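Local structure of FACT-Spt16 (Cicer arietinum, 5CE6) at residues 35-39 with 190-194; 55-59 with 170-174; 331-335 with 359-364. The protein probably binds histones H3-H4 as the aminopeptidase-like N-terminal domain of Spt16, a subunit of the histone chaperone FACT. Residues are numbered along the deposited sequence.

Contact 1: residues 35-39 with 190-194; sequences AFYSH and GFSAL
L194 (chi1 t, chi2 p) lays its isobutyl group between H39 and F36, which are three residues apart on helix 26-42. Its CD1 comes within 4.1 Å of H39 CB and 4.0 Å of the backbone oxygen O of A35, while its CD2 sits 3.9 Å from F36 CD1. Both segments are regular helix, with H39 N donating to A35 O (3.0 Å) and L194 N to G190 O (2.9 Å). Their axes approach to 10.7 Å and cross at 125°, so the helices run obliquely antiparallel; the nearest CA atoms are those of F36 and L194, 7.0 Å apart. The contact joins helix 26-42 to helix 188-196 in the N-terminal lobe of Spt16, on a face of its mixed sheet, where strand 53-58 touches F36 and F191 through I54. F36 (chi1 t) and F191 (chi1 m) bring their ring ends together, CE1 of F36 to CE1 of F191 at 4.0 Å; the centroids are 5.7 Å apart and the planes inclined at 33°. H39, also chi1 t, places one face of its imidazole over L194 N; its NE2 lies 3.6 Å from A193 CB and its CE1 4.0 Å from G190 O. The other ring nitrogen, ND1, is hydrogen-bonded to NE1 of W48, whose indole also meets the rings of F36 and F191.

Contact 2: residues 55-59 with 170-174; sequences AVACP and LDLWA
Apolar contacts dominate, made by alternate residues of an extended strand and two residues three apart on a helix, where A174 N donates to L170 O at 2.9 Å. A55 and A57 direct their CB atoms toward the helix, V56 and C58 theirs away. A57 CB lies 3.6 Å from L170 CD2 and 4.3 Å from W173 CD1, and A55 CB meets the indole edge at W173 CZ2 (3.9 Å). L170 CD2 also lies 3.6 Å from the backbone O of C58, the last strand residue; just past it, P59 CD is 4.1 Å from L170 CD1. L170 has chi1 m, W173 chi1 t. Helix 168-179 thus covers one face of the mixed sheet in the N-terminal lobe, while helix 69-78 packs on the other against V56 and C58. The axes of strand and helix are 9.7 Å apart and nearly antiparallel (159°), with P59 and L170 CA atoms closest at 6.5 Å. The polar link is water-mediated: W173 NE1 donates to a water at 3.0 Å, which in turn donates weakly to A55 O at 3.5 Å.

Contact 3: residues 331-335 with 359-364; sequences VLLKA and VVEKDA
This is a helix-helix contact in the C-terminal lobe, which has the pita-bread fold of the M24 metallopeptidase family; it joins the successive helices 323-342 and 349-363 into an antiparallel hairpin on the antiparallel sheet that includes strands 403-414 and 424-435. Their axes come within 9.6 Å and cross at 142°. The register sets A335 against V359, with CA atoms 5.5 Å apart, and V331 against V360, at 6.5 Å. Each segment keeps its helical hydrogen bonds, A335 N to V331 O at 2.9 Å and D363 N to V359 O at 3.0 Å, until A364 leaves helical phi/psi while its N still donates to V360 O (2.8 Å).

The interface is built from valine and alanine; A335, with only a methyl, leaves room for V359 CG1, which rests 3.7 Å from A335 N, 4.0 Å from A335 CB and 4.0 Å from V331 O, filling the space beside that turn. V331, chi1 t, brings CG1 to 3.9 Å from V360 CG2 and CG2 to 4.2 Å from A364 CB, and V360 CG2 in turn reaches A335 CB at 4.2 Å. On the side facing the sheet, A335 touches L408 and V360 touches F410, both on strand 403-414; L332 points away from the partner helix and packs on the same strand and on strand 424-435.

The outer side is polar. K334 runs fully extended, every chi angle t, across V359, its CG 3.8 Å from V359 CG1. Its ammonium then forms a salt bridge with D363 (chi1 m), in which K334 NZ donates a hydrogen bond to D363 OD2 at 2.8 Å.

Overall arrangement
From the N terminus, helix 26-42 supplies the first half of contact 1 and strand 53-58, next in the chain, the first half of contact 2. Contact 2 closes first, when helix 168-179 returns to the strand; contact 1 closes at helix 188-196, so the loop of contact 2 is contained within that of contact 1. The two touch at strand 53-58, F191 CZ packing 3.9 Å from V56 CG1 on the face turned away from helix 168-179, and together they cover both faces of the N-terminal lobe's mixed sheet around that strand. Contact 3 follows in series, a hairpin of successive helices in the M24-like lobe that closes a much shorter loop. Its centre is about 37 Å from that of contact 1 and 46 Å from that of contact 2.

Contact 1: residues 35-39 with 190-194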
loop_
_atom_site.group_PDB
_atom_site.type_symbol
_atom_site.label_atom_id
_atom_site.label_comp_id
_atom_site.label_asym_id
_atom_site.label_seq_id
_atom_site.Cartn_x
_atom_site.Cartn_y
_atom_site.Cartn_z
ATOM N N ALA A 35 16.697 -8.302 -12.047
ATOM C CA ALA A 35 15.577 -9.028 -11.454
ATOM C C ALA A 35 14.332 -8.902 -12.322
ATOM O O ALA A 35 13.650 -9.892 -12.587
ATOM C CB ALA A 35 15.297 -8.525 -10.047
ATOM N N PHE A 36 14.057 -7.678 -12.770
ATOM C CA PHE A 36 12.938 -7.393 -13.667
ATOM C C PHE A 36 13.060 -8.176 -14.990
ATOM O O PHE A 36 12.147 -8.916 -15.357
ATOM C CB PHE A 36 12.871 -5.872 -13.918
ATOM C CG PHE A 36 11.820 -5.445 -14.913
ATOM C CD1 PHE A 36 10.630 -6.145 -15.055
ATOM C CD2 PHE A 36 12.036 -4.333 -15.714
ATOM C CE1 PHE A 36 9.671 -5.739 -15.972
ATOM C CE2 PHE A 36 11.081 -3.917 -16.630
ATOM C CZ PHE A 36 9.900 -4.620 -16.761
ATOM N N TYR A 37 14.168 -8.011 -15.711
ATOM C CA TYR A 37 14.325 -8.705 -16.991
ATOM C C TYR A 37 14.286 -10.233 -16.856
ATOM O O TYR A 37 13.742 -10.925 -17.721
ATOM C CB TYR A 37 15.595 -8.253 -17.726
ATOM C CG TYR A 37 15.352 -7.073 -18.630
ATOM C CD1 TYR A 37 15.027 -5.831 -18.105
ATOM C CD2 TYR A 37 15.426 -7.209 -20.004
ATOM C CE1 TYR A 37 14.790 -4.742 -18.931
ATOM C CE2 TYR A 37 15.196 -6.123 -20.847
ATOM C CZ TYR A 37 14.874 -4.898 -20.296
ATOM O OH TYR A 37 14.641 -3.817 -21.115
ATOM N N SER A 38 14.850 -10.748 -15.768
ATOM C CA SER A 38 14.814 -12.183 -15.497
ATOM C C SER A 38 13.390 -12.683 -15.287
ATOM O O SER A 38 12.975 -13.679 -15.887
ATOM C CB SER A 38 15.658 -12.511 -14.266
ATOM O OG SER A 38 17.038 -12.419 -14.572
ATOM N N HIS A 39 12.650 -11.977 -14.440
ATOM C CA HIS A 39 11.288 -12.363 -14.072
ATOM C C HIS A 39 10.401 -12.267 -15.304
ATOM O O HIS A 39 9.588 -13.158 -15.579
ATOM C CB HIS A 39 10.774 -11.452 -12.959
ATOM C CG HIS A 39 9.540 -11.955 -12.279
ATOM N ND1 HIS A 39 8.282 -11.825 -12.828
ATOM C CD2 HIS A 39 9.366 -12.569 -11.084
ATOM C CE1 HIS A 39 7.388 -12.346 -12.006
ATOM N NE2 HIS A 39 8.021 -12.807 -10.939
ATOM N N GLY A 190 2.432 -9.065 -13.187
ATOM C CA GLY A 190 3.861 -9.283 -13.279
ATOM C C GLY A 190 4.572 -8.403 -12.272
ATOM O O GLY A 190 5.423 -8.869 -11.509
ATOM N N PHE A 191 4.231 -7.119 -12.277
ATOM C CA PHE A 191 4.805 -6.194 -11.307
ATOM C C PHE A 191 4.472 -6.586 -9.867
ATOM O O PHE A 191 5.321 -6.472 -8.980
ATOM C CB PHE A 191 4.361 -4.764 -11.606
ATOM C CG PHE A 191 5.030 -4.176 -12.806
ATOM C CD1 PHE A 191 6.416 -4.072 -12.855
ATOM C CD2 PHE A 191 4.287 -3.742 -13.891
ATOM C CE1 PHE A 191 7.050 -3.530 -13.964
ATOM C CE2 PHE A 191 4.910 -3.201 -15.006
ATOM C CZ PHE A 191 6.294 -3.091 -15.039
ATOM N N SER A 192 3.248 -7.060 -9.645
ATOM C CA SER A 192 2.829 -7.527 -8.318
ATOM C C SER A 192 3.725 -8.652 -7.799
ATOM O O SER A 192 4.158 -8.635 -6.644
ATOM C CB SER A 192 1.369 -7.983 -8.344
ATOM O OG SER A 192 1.004 -8.586 -7.113
ATOM N N ALA A 193 4.009 -9.622 -8.662
ATOM C CA ALA A 193 4.907 -10.719 -8.313
ATOM C C ALA A 193 6.319 -10.190 -8.066
ATOM O O ALA A 193 6.992 -10.591 -7.121
ATOM C CB ALA A 193 4.912 -11.770 -9.418
ATOM N N LEU A 194 6.763 -9.281 -8.930
ATOM C CA LEU A 194 8.086 -8.694 -8.816
ATOM C C LEU A 194 8.289 -7.951 -7.498
ATOM O O LEU A 194 9.346 -8.068 -6.868
ATOM C CB LEU A 194 8.329 -7.735 -9.990
ATOM C CG LEU A 194 9.735 -7.176 -10.139
ATOM C CD1 LEU A 194 10.741 -8.294 -10.379
ATOM C CD2 LEU A 194 9.753 -6.195 -11.301
#

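Contact 2: residues 55-59 with 170-174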
loop_
_atom_site.group_PDB
_atom_site.type_symbol
_atom_site.label_atom_id
_atom_site.label_comp_id
_atom_site.label_asym_id
_atom_site.label_seq_id
_atom_site.Cartn_x
_atom_site.Cartn_y
_atom_site.Cartn_z
ATOM N N ALA A 55 5.509 -0.911 -21.344
ATOM C CA ALA A 55 5.452 0.546 -21.258
ATOM C C ALA A 55 4.878 0.963 -19.921
ATOM O O ALA A 55 3.805 0.489 -19.525
ATOM C CB ALA A 55 4.597 1.118 -22.392
ATOM N N VAL A 56 5.585 1.844 -19.217
ATOM C CA VAL A 56 5.043 2.426 -17.993
ATOM C C VAL A 56 5.084 3.939 -18.134
ATOM O O VAL A 56 5.976 4.483 -18.791
ATOM C CB VAL A 56 5.792 1.969 -16.709
ATOM C CG1 VAL A 56 5.937 0.452 -16.680
ATOM C CG2 VAL A 56 7.155 2.635 -16.597
ATOM N N ALA A 57 4.112 4.617 -17.535
ATOM C CA ALA A 57 4.014 6.065 -17.692
ATOM C C ALA A 57 3.424 6.714 -16.450
ATOM O O ALA A 57 2.466 6.200 -15.866
ATOM C CB ALA A 57 3.187 6.412 -18.924
ATOM N N CYS A 58 4.015 7.830 -16.040
ATOM C CA CYS A 58 3.588 8.548 -14.846
ATOM C C CYS A 58 3.133 9.951 -15.211
ATOM O O CYS A 58 3.751 10.606 -16.041
ATOM C CB CYS A 58 4.732 8.627 -13.843
ATOM S SG CYS A 58 5.178 7.008 -13.228
ATOM N N PRO A 59 2.042 10.415 -14.584
ATOM C CA PRO A 59 1.435 11.720 -14.855
ATOM C C PRO A 59 2.216 12.863 -14.211
ATOM O O PRO A 59 3.136 12.606 -13.442
ATOM C CB PRO A 59 0.049 11.591 -14.200
ATOM C CG PRO A 59 0.261 10.676 -13.084
ATOM C CD PRO A 59 1.295 9.671 -13.553
ATOM N N LEU A 170 0.212 11.497 -21.116
ATOM C CA LEU A 170 -0.274 10.127 -20.953
ATOM C C LEU A 170 -1.494 9.867 -21.839
ATOM O O LEU A 170 -1.662 8.767 -22.369
ATOM C CB LEU A 170 -0.609 9.824 -19.492
ATOM C CG LEU A 170 0.495 9.849 -18.427
ATOM C CD1 LEU A 170 0.299 8.737 -17.413
ATOM C CD2 LEU A 170 1.899 9.810 -19.011
ATOM N N ASP A 171 -2.343 10.882 -21.990
ATOM C CA ASP A 171 -3.507 10.787 -22.868
ATOM C C ASP A 171 -3.084 10.471 -24.295
ATOM O O ASP A 171 -3.621 9.560 -24.934
ATOM C CB ASP A 171 -4.302 12.097 -22.858
ATOM C CG ASP A 171 -5.248 12.205 -21.679
ATOM O OD1 ASP A 171 -5.583 11.158 -21.084
ATOM O OD2 ASP A 171 -5.665 13.339 -21.360
ATOM N N LEU A 172 -2.113 11.230 -24.790
ATOM C CA LEU A 172 -1.632 11.048 -26.147
ATOM C C LEU A 172 -0.976 9.678 -26.310
ATOM O O LEU A 172 -1.228 8.966 -27.289
ATOM C CB LEU A 172 -0.655 12.169 -26.522
ATOM C CG LEU A 172 -0.032 12.098 -27.918
ATOM C CD1 LEU A 172 -1.115 12.046 -28.980
ATOM C CD2 LEU A 172 0.899 13.283 -28.171
ATOM N N TRP A 173 -0.143 9.312 -25.340
ATOM C CA TRP A 173 0.573 8.046 -25.388
ATOM C C TRP A 173 -0.401 6.875 -25.436
ATOM O O TRP A 173 -0.242 5.958 -26.241
ATOM C CB TRP A 173 1.513 7.924 -24.181
ATOM C CG TRP A 173 2.200 6.591 -24.053
ATOM C CD1 TRP A 173 2.062 5.694 -23.028
ATOM C CD2 TRP A 173 3.133 6.002 -24.972
ATOM N NE1 TRP A 173 2.844 4.590 -23.254
ATOM C CE2 TRP A 173 3.516 4.754 -24.437
ATOM C CE3 TRP A 173 3.684 6.412 -26.193
ATOM C CZ2 TRP A 173 4.424 3.908 -25.083
ATOM C CZ3 TRP A 173 4.585 5.569 -26.835
ATOM C CH2 TRP A 173 4.947 4.333 -26.277
ATOM N N ALA A 174 -1.407 6.913 -24.570
ATOM C CA ALA A 174 -2.407 5.856 -24.534
ATOM C C ALA A 174 -3.128 5.756 -25.871
ATOM O O ALA A 174 -3.410 4.655 -26.352
ATOM C CB ALA A 174 -3.400 6.094 -23.405
HETATM O O HOH W 1 1.865 2.937 -21.001
#

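Contact 3: residues 331-335 with 359-364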
loop_
_atom_site.group_PDB
_atom_site.type_symbol
_atom_site.label_atom_id
_atom_site.label_comp_id
_atom_site.label_asym_id
_atom_site.label_seq_id
_atom_site.Cartn_x
_atom_site.Cartn_y
_atom_site.Cartn_z
ATOM N N VAL A 331 -13.682 -11.185 19.684
ATOM C CA VAL A 331 -13.737 -12.095 18.538
ATOM C C VAL A 331 -12.892 -11.573 17.373
ATOM O O VAL A 331 -12.144 -12.331 16.736
ATOM C CB VAL A 331 -15.182 -12.350 18.093
ATOM C CG1 VAL A 331 -15.218 -13.222 16.845
ATOM C CG2 VAL A 331 -15.971 -13.018 19.227
ATOM N N LEU A 332 -12.995 -10.275 17.104
ATOM C CA LEU A 332 -12.188 -9.662 16.045
ATOM C C LEU A 332 -10.699 -9.837 16.308
ATOM O O LEU A 332 -9.938 -10.155 15.396
ATOM C CB LEU A 332 -12.518 -8.175 15.891
ATOM C CG LEU A 332 -11.716 -7.512 14.762
ATOM C CD1 LEU A 332 -12.143 -8.127 13.432
ATOM C CD2 LEU A 332 -11.967 -6.005 14.752
ATOM N N LEU A 333 -10.279 -9.603 17.547
ATOM C CA LEU A 333 -8.875 -9.779 17.905
ATOM C C LEU A 333 -8.395 -11.217 17.672
ATOM O O LEU A 333 -7.314 -11.440 17.107
ATOM C CB LEU A 333 -8.641 -9.340 19.360
ATOM C CG LEU A 333 -7.242 -9.584 19.932
ATOM C CD1 LEU A 333 -6.171 -8.901 19.087
ATOM C CD2 LEU A 333 -7.193 -9.076 21.355
ATOM N N LYS A 334 -9.196 -12.187 18.093
ATOM C CA LYS A 334 -8.837 -13.597 17.941
ATOM C C LYS A 334 -8.786 -13.955 16.452
ATOM O O LYS A 334 -7.914 -14.707 16.009
ATOM C CB LYS A 334 -9.848 -14.466 18.700
ATOM C CG LYS A 334 -9.567 -15.954 18.699
ATOM C CD LYS A 334 -10.608 -16.661 19.574
ATOM C CE LYS A 334 -10.475 -18.173 19.516
ATOM N NZ LYS A 334 -11.462 -18.813 20.443
ATOM N N ALA A 335 -9.707 -13.387 15.678
ATOM C CA ALA A 335 -9.729 -13.626 14.239
ATOM C C ALA A 335 -8.520 -13.009 13.547
ATOM O O ALA A 335 -7.921 -13.625 12.657
ATOM C CB ALA A 335 -11.022 -13.113 13.626
ATOM N N VAL A 359 -12.826 -18.700 13.070
ATOM C CA VAL A 359 -12.886 -18.155 14.419
ATOM C C VAL A 359 -14.249 -17.525 14.695
ATOM O O VAL A 359 -14.866 -17.777 15.732
ATOM C CB VAL A 359 -11.781 -17.099 14.639
ATOM C CG1 VAL A 359 -12.091 -16.232 15.850
ATOM C CG2 VAL A 359 -10.432 -17.776 14.793
ATOM N N VAL A 360 -14.718 -16.695 13.767
ATOM C CA VAL A 360 -16.003 -16.030 13.955
ATOM C C VAL A 360 -17.144 -17.051 13.930
ATOM O O VAL A 360 -18.074 -16.971 14.734
ATOM C CB VAL A 360 -16.223 -14.901 12.925
ATOM C CG1 VAL A 360 -17.517 -14.157 13.214
ATOM C CG2 VAL A 360 -15.055 -13.916 12.965
ATOM N N GLU A 361 -17.055 -18.038 13.042
ATOM C CA GLU A 361 -18.096 -19.071 12.961
ATOM C C GLU A 361 -18.234 -19.834 14.281
ATOM O O GLU A 361 -19.344 -20.179 14.707
ATOM C CB GLU A 361 -17.823 -20.036 11.798
ATOM C CG GLU A 361 -18.853 -21.164 11.652
ATOM C CD GLU A 361 -20.235 -20.681 11.227
ATOM O OE1 GLU A 361 -21.224 -21.414 11.471
ATOM O OE2 GLU A 361 -20.333 -19.578 10.644
ATOM N N LYS A 362 -17.106 -20.085 14.941
ATOM C CA LYS A 362 -17.116 -20.787 16.224
ATOM C C LYS A 362 -17.633 -19.927 17.378
ATOM O O LYS A 362 -18.496 -20.358 18.144
ATOM C CB LYS A 362 -15.720 -21.334 16.564
ATOM C CG LYS A 362 -15.616 -21.931 17.972
ATOM C CD LYS A 362 -14.352 -22.761 18.148
ATOM C CE LYS A 362 -14.218 -23.290 19.574
ATOM N NZ LYS A 362 -15.422 -24.047 20.020
ATOM N N ASP A 363 -17.102 -18.713 17.497
ATOM C CA ASP A 363 -17.324 -17.894 18.686
ATOM C C ASP A 363 -18.515 -16.934 18.570
ATOM O O ASP A 363 -19.115 -16.559 19.582
ATOM C CB ASP A 363 -16.052 -17.112 19.041
ATOM C CG ASP A 363 -14.954 -17.990 19.620
ATOM O OD1 ASP A 363 -15.180 -19.199 19.853
ATOM O OD2 ASP A 363 -13.858 -17.451 19.868
ATOM N N ALA A 364 -18.857 -16.543 17.344
ATOM C CA ALA A 364 -19.972 -15.619 17.112
ATOM C C ALA A 364 -20.596 -15.790 15.728
ATOM O O ALA A 364 -20.446 -14.924 14.871
ATOM C CB ALA A 364 -19.505 -14.184 17.286
#